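Local coordinates for pathogenicity island protein (Staphylococcus aureus subsp. aureus, PDB 3HL6) that is of unknown function but is encoded on a staphylococcal pathogenicity island and pairs with a second copy of itself, at residues E11-G15 with S82-Y87. Numbering follows the deposited sequence.
Sequences ETRAG and SIEGHY
Glu11 and His86 meet carboxylate to ring edge: NE2 of His86 donates to Glu11 OE2 at 3.3 Å, nearly straight at 161°, with the acceptor close to the imidazole plane. The donor, however, lies above the carboxylate plane, the two flat groups being almost perpendicular. An extended chain, with CG anti to the backbone N (chi1 173°), carries the glutamate out to this edge. Its other oxygen, OE1, accepts from Tyr87 OH, although that hydroxyl is less surely placed. Over one face of the imidazole sits Thr12 CG2, a CH-pi contact 3.7 Å from the ring centroid. The other branch of Thr12 turns to the first turn of the helix, OG1 accepting from Gly15 N at 2.9 Å. Farther along the helices, Ala14 CB packs on Ile83 CG1 at 3.7 Å, while Ile83 CD1 approaches Gly15 CA to 3.5 Å. Gly165 O accepts from His86 ND1; two acceptors, one at each ring nitrogen, hold the turn of the imidazole and would suit a doubly protonated ring. Glu84 OE2 bonds to Thr12 OG1 of the second subunit, and the Tyr87 rings of both subunits meet nearly parallel. The arrangement thus joins N-capped helix 13-30, with Thr12 as N-cap, to helix 77-88 beside a dimer interface.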
ATOM      1  N   GLU B  11      -4.245  -6.616   6.781  1.00 46.01           N
ATOM      2  CA  GLU B  11      -3.299  -7.611   7.174  1.00 45.75           C
ATOM      3  C   GLU B  11      -1.976  -7.003   7.644  1.00 45.56           C
ATOM      4  O   GLU B  11      -1.255  -7.616   8.434  1.00 45.58           O
ATOM      5  CB  GLU B  11      -3.089  -8.558   6.007  1.00 45.88           C
ATOM      6  CG  GLU B  11      -2.003  -9.555   6.228  1.00 48.16           C
ATOM      7  CD  GLU B  11      -1.958 -10.620   5.127  1.00 51.57           C
ATOM      8  OE1 GLU B  11      -2.896 -10.670   4.278  1.00 48.88           O
ATOM      9  OE2 GLU B  11      -0.972 -11.408   5.137  1.00 53.43           O
ATOM     10  N   THR B  12      -1.633  -5.800   7.162  1.00 45.14           N
ATOM     11  CA  THR B  12      -0.408  -5.136   7.649  1.00 44.35           C
ATOM     12  C   THR B  12      -0.720  -3.856   8.400  1.00 43.18           C
ATOM     13  O   THR B  12      -1.643  -3.125   8.042  1.00 43.59           O
ATOM     14  CB  THR B  12       0.617  -4.787   6.509  1.00 44.41           C
ATOM     15  OG1 THR B  12       0.117  -3.696   5.718  1.00 44.62           O
ATOM     16  CG2 THR B  12       0.907  -5.986   5.633  1.00 44.48           C
ATOM     17  N   ARG B  13       0.078  -3.577   9.421  1.00 42.09           N
ATOM     18  CA  ARG B  13       0.044  -2.279  10.074  1.00 41.29           C
ATOM     19  C   ARG B  13       0.380  -1.158   9.102  1.00 40.64           C
ATOM     20  O   ARG B  13      -0.178  -0.056   9.211  1.00 40.39           O
ATOM     21  CB  ARG B  13       1.028  -2.235  11.233  1.00 41.63           C
ATOM     22  CG  ARG B  13       0.490  -2.716  12.592  1.00 41.16           C
ATOM     23  CD  ARG B  13       1.700  -2.936  13.505  1.00 43.42           C
ATOM     24  NE  ARG B  13       2.186  -4.288  13.276  1.00 47.44           N
ATOM     25  CZ  ARG B  13       3.448  -4.626  13.089  1.00 49.49           C
ATOM     26  NH1 ARG B  13       3.767  -5.898  12.874  1.00 52.01           N
ATOM     27  NH2 ARG B  13       4.392  -3.711  13.137  1.00 53.33           N
ATOM     28  N   ALA B  14       1.303  -1.430   8.169  1.00 39.27           N
ATOM     29  CA  ALA B  14       1.717  -0.425   7.181  1.00 37.72           C
ATOM     30  C   ALA B  14       0.493   0.060   6.439  1.00 37.03           C
ATOM     31  O   ALA B  14       0.299   1.255   6.319  1.00 36.92           O
ATOM     32  CB  ALA B  14       2.797  -0.967   6.214  1.00 36.86           C
ATOM     33  N   GLY B  15      -0.367  -0.864   6.007  1.00 37.03           N
ATOM     34  CA  GLY B  15      -1.661  -0.508   5.412  1.00 36.87           C
ATOM     35  C   GLY B  15      -2.645   0.331   6.244  1.00 37.60           C
ATOM     36  O   GLY B  15      -3.232   1.277   5.729  1.00 37.45           O
ATOM     37  N   SER B  82       6.786  -1.521   2.592  1.00 44.21           N
ATOM     38  CA  SER B  82       6.573  -2.513   3.631  1.00 43.08           C
ATOM     39  C   SER B  82       5.330  -3.340   3.377  1.00 43.09           C
ATOM     40  O   SER B  82       5.188  -4.452   3.912  1.00 43.11           O
ATOM     41  CB  SER B  82       6.486  -1.858   4.993  1.00 43.31           C
ATOM     42  OG  SER B  82       7.745  -1.309   5.366  1.00 44.90           O
ATOM     43  N   ILE B  83       4.410  -2.821   2.577  1.00 42.48           N
ATOM     44  CA  ILE B  83       3.203  -3.605   2.321  1.00 42.25           C
ATOM     45  C   ILE B  83       3.526  -4.716   1.332  1.00 42.95           C
ATOM     46  O   ILE B  83       3.318  -5.902   1.606  1.00 43.30           O
ATOM     47  CB  ILE B  83       2.028  -2.751   1.796  1.00 42.08           C
ATOM     48  CG1 ILE B  83       1.584  -1.706   2.822  1.00 38.95           C
ATOM     49  CG2 ILE B  83       0.849  -3.638   1.463  1.00 41.81           C
ATOM     50  CD1 ILE B  83       0.233  -1.168   2.523  1.00 35.02           C
ATOM     51  N   GLU B  84       4.085  -4.331   0.194  1.00 43.26           N
ATOM     52  CA  GLU B  84       4.649  -5.291  -0.746  1.00 43.40           C
ATOM     53  C   GLU B  84       5.717  -6.191  -0.094  1.00 43.04           C
ATOM     54  O   GLU B  84       5.715  -7.413  -0.247  1.00 42.71           O
ATOM     55  CB  GLU B  84       5.181  -4.538  -1.980  1.00 43.96           C
ATOM     56  CG  GLU B  84       4.097  -3.608  -2.602  1.00 44.30           C
ATOM     57  CD  GLU B  84       4.283  -3.377  -4.111  1.00 45.46           C
ATOM     58  OE1 GLU B  84       5.438  -3.453  -4.574  1.00 42.58           O
ATOM     59  OE2 GLU B  84       3.276  -3.133  -4.831  1.00 44.58           O
ATOM     60  N   GLY B  85       6.612  -5.594   0.663  1.00 43.19           N
ATOM     61  CA  GLY B  85       7.703  -6.354   1.222  1.00 44.13           C
ATOM     62  C   GLY B  85       7.210  -7.422   2.173  1.00 45.34           C
ATOM     63  O   GLY B  85       7.802  -8.495   2.282  1.00 45.44           O
ATOM     64  N   HIS B  86       6.119  -7.131   2.866  1.00 46.59           N
ATOM     65  CA  HIS B  86       5.569  -8.061   3.847  1.00 47.56           C
ATOM     66  C   HIS B  86       5.153  -9.360   3.174  1.00 47.93           C
ATOM     67  O   HIS B  86       5.127 -10.405   3.819  1.00 48.18           O
ATOM     68  CB  HIS B  86       4.370  -7.427   4.575  1.00 47.44           C
ATOM     69  CG  HIS B  86       3.438  -8.420   5.185  1.00 47.71           C
ATOM     70  ND1 HIS B  86       3.487  -8.763   6.527  1.00 49.46           N
ATOM     71  CD2 HIS B  86       2.436  -9.151   4.645  1.00 46.66           C
ATOM     72  CE1 HIS B  86       2.551  -9.659   6.784  1.00 45.57           C
ATOM     73  NE2 HIS B  86       1.901  -9.913   5.661  1.00 47.36           N
ATOM     74  N   TYR B  87       4.811  -9.291   1.886  1.00 48.37           N
ATOM     75  CA  TYR B  87       4.339 -10.476   1.155  1.00 48.73           C
ATOM     76  C   TYR B  87       5.469 -11.152   0.408  1.00 49.32           C
ATOM     77  O   TYR B  87       5.535 -12.361   0.343  1.00 49.56           O
ATOM     78  CB  TYR B  87       3.184 -10.140   0.191  1.00 48.23           C
ATOM     79  CG  TYR B  87       1.898  -9.804   0.910  1.00 48.84           C
ATOM     80  CD1 TYR B  87       1.117 -10.820   1.512  1.00 48.45           C
ATOM     81  CD2 TYR B  87       1.471  -8.472   1.033  1.00 47.48           C
ATOM     82  CE1 TYR B  87      -0.048 -10.516   2.206  1.00 46.42           C
ATOM     83  CE2 TYR B  87       0.303  -8.151   1.717  1.00 47.09           C
ATOM     84  CZ  TYR B  87      -0.450  -9.178   2.309  1.00 47.32           C
ATOM     85  OH  TYR B  87      -1.600  -8.866   2.983  1.00 43.23           O
TER